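Local structure of endo-beta-1,4-glucanase (Ampullaria crossean, 5XBU) at residues P23-T28 with V139-Q144. The protein probably hydrolyses internal beta-1,4-glucosidic bonds of cellulose, as expected of a glycoside hydrolase family 45 endoglucanase. Sequence-based numbering, arbitrary orientation.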
loop_
_atom_site.group_PDB
_atom_site.type_symbol
_atom_site.label_atom_id
_atom_site.label_comp_id
_atom_site.label_asym_id
_atom_site.label_seq_id
_atom_site.Cartn_x
_atom_site.Cartn_y
_atom_site.Cartn_z
ATOM N N PRO A 23 11.193 -0.553 8.876
ATOM C CA PRO A 23 10.731 0.621 8.144
ATOM C C PRO A 23 9.236 0.832 8.352
ATOM O O PRO A 23 8.455 -0.119 8.403
ATOM C CB PRO A 23 11.013 0.249 6.689
ATOM C CG PRO A 23 10.830 -1.243 6.664
ATOM C CD PRO A 23 11.432 -1.708 7.989
ATOM N N CYS A 24 8.855 2.102 8.439
ATOM C CA CYS A 24 7.455 2.451 8.513
ATOM C C CYS A 24 6.889 2.856 7.159
ATOM O O CYS A 24 7.609 3.246 6.242
ATOM C CB CYS A 24 7.242 3.550 9.539
ATOM S SG CYS A 24 7.807 2.977 11.160
ATOM N N ALA A 25 5.571 2.782 7.076
ATOM C CA ALA A 25 4.808 3.246 5.940
ATOM C C ALA A 25 3.637 4.057 6.450
ATOM O O ALA A 25 3.096 3.789 7.535
ATOM C CB ALA A 25 4.278 2.094 5.102
ATOM N N SER A 26 3.239 5.038 5.655
ATOM C CA SER A 26 1.939 5.659 5.828
ATOM C C SER A 26 0.886 4.872 5.061
ATOM O O SER A 26 1.193 4.097 4.147
ATOM C CB SER A 26 1.983 7.119 5.386
ATOM O OG SER A 26 2.677 7.296 4.158
ATOM N N THR A 27 -0.372 5.069 5.467
ATOM C CA THR A 27 -1.500 4.451 4.807
ATOM C C THR A 27 -2.624 5.464 4.656
ATOM O O THR A 27 -2.777 6.380 5.457
ATOM C CB THR A 27 -2.016 3.187 5.540
ATOM O OG1 THR A 27 -2.713 3.543 6.741
ATOM C CG2 THR A 27 -0.943 2.176 5.859
ATOM N N THR A 28 -3.440 5.247 3.621
ATOM C CA THR A 28 -4.724 5.911 3.426
ATOM C C THR A 28 -5.703 4.849 2.937
ATOM O O THR A 28 -5.344 3.676 2.772
ATOM C CB THR A 28 -4.632 7.106 2.457
ATOM O OG1 THR A 28 -3.995 6.712 1.242
ATOM C CG2 THR A 28 -3.890 8.301 3.048
ATOM N N VAL A 139 7.555 4.644 1.885
ATOM C CA VAL A 139 6.554 4.015 1.047
ATOM C C VAL A 139 5.198 4.347 1.642
ATOM O O VAL A 139 5.072 4.621 2.845
ATOM C CB VAL A 139 6.784 2.485 0.949
ATOM C CG1 VAL A 139 6.542 1.785 2.246
ATOM C CG2 VAL A 139 5.991 1.864 -0.187
ATOM N N HIS A 140 4.185 4.330 0.780
ATOM C CA HIS A 140 2.800 4.568 1.153
ATOM C C HIS A 140 1.951 3.430 0.617
ATOM O O HIS A 140 2.133 3.007 -0.524
ATOM C CB HIS A 140 2.311 5.883 0.586
ATOM C CG HIS A 140 0.956 6.246 1.057
ATOM N ND1 HIS A 140 0.769 6.783 2.309
ATOM C CD2 HIS A 140 -0.261 6.095 0.481
ATOM C CE1 HIS A 140 -0.529 6.950 2.475
ATOM N NE2 HIS A 140 -1.178 6.552 1.389
ATOM N N PHE A 141 0.980 2.979 1.403
ATOM C CA PHE A 141 0.002 1.978 0.970
ATOM C C PHE A 141 -1.394 2.582 0.999
ATOM O O PHE A 141 -1.916 2.887 2.073
ATOM C CB PHE A 141 0.087 0.697 1.794
ATOM C CG PHE A 141 1.402 0.013 1.620
ATOM C CD1 PHE A 141 1.686 -0.684 0.439
ATOM C CD2 PHE A 141 2.408 0.104 2.588
ATOM C CE1 PHE A 141 2.919 -1.264 0.234
ATOM C CE2 PHE A 141 3.636 -0.496 2.379
ATOM C CZ PHE A 141 3.903 -1.172 1.213
ATOM N N ASP A 142 -2.008 2.728 -0.176
ATOM C CA ASP A 142 -3.400 3.133 -0.273
ATOM C C ASP A 142 -4.232 1.859 -0.227
ATOM O O ASP A 142 -4.020 0.945 -1.023
ATOM C CB ASP A 142 -3.627 3.929 -1.557
ATOM C CG ASP A 142 -4.731 4.964 -1.440
ATOM O OD1 ASP A 142 -5.379 5.056 -0.387
ATOM O OD2 ASP A 142 -4.923 5.671 -2.453
ATOM N N LEU A 143 -5.160 1.774 0.708
ATOM C CA LEU A 143 -5.843 0.523 0.991
ATOM C C LEU A 143 -7.260 0.559 0.412
ATOM O O LEU A 143 -8.043 1.452 0.727
ATOM C CB LEU A 143 -5.906 0.274 2.510
ATOM C CG LEU A 143 -4.531 0.382 3.217
ATOM C CD1 LEU A 143 -4.713 0.142 4.685
ATOM C CD2 LEU A 143 -3.515 -0.589 2.628
ATOM N N GLN A 144 -7.587 -0.425 -0.425
ATOM C CA GLN A 144 -8.917 -0.507 -1.044
ATOM C C GLN A 144 -9.987 -0.653 0.035
ATOM O O GLN A 144 -9.886 -1.515 0.913
ATOM C CB GLN A 144 -8.930 -1.725 -1.953
ATOM C CG GLN A 144 -10.277 -2.035 -2.615
ATOM C CD GLN A 144 -10.748 -0.957 -3.545
ATOM O OE1 GLN A 144 -11.657 -0.192 -3.220
ATOM N NE2 GLN A 144 -10.102 -0.869 -4.724
#
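Val139, branched and apolar, brings its CG1 methyl to 3.7 Å from CB of the small Ala25, while its O accepts a weak hydrogen bond from Ser26 N. His140 follows with CG anti to its backbone N (chi1 -174°), which lays the imidazole over the neighbouring strand. His140 ND1 shares a hydrogen bond with Ser26 OG (2.7 Å), which Asn133 also binds, and His140 NE2 donates to Thr28 OG1 (2.8 Å), in the ring plane; two nitrogens on one flat ring suit hydroxyls two residues apart. An alanine in place of His140 would probably cost both hydroxyls their common imidazole partner and open a gap beside Trp120. Phe141 turns to the other face, its ring edge (CD2) 3.7 Å from Ala25 CB; its N and O hydrogen-bond to Ser26 O and Thr28 N. Back on the histidine side, Asp142 OD1 accepts from Thr28 OG1 at 2.7 Å, from above the carboxylate plane, extending the relay from buried His140. Leu143 N hydrogen-bonds Thr28 O (2.8 Å), and its apolar CD1 reaches Thr27 CB (4.2 Å). Within this double-psi beta-barrel domain, strand 140-144 lies between strands 22-30 and 57-60, strand 160-165 flanks 22-30, and helix 118-121 covers the histidine face.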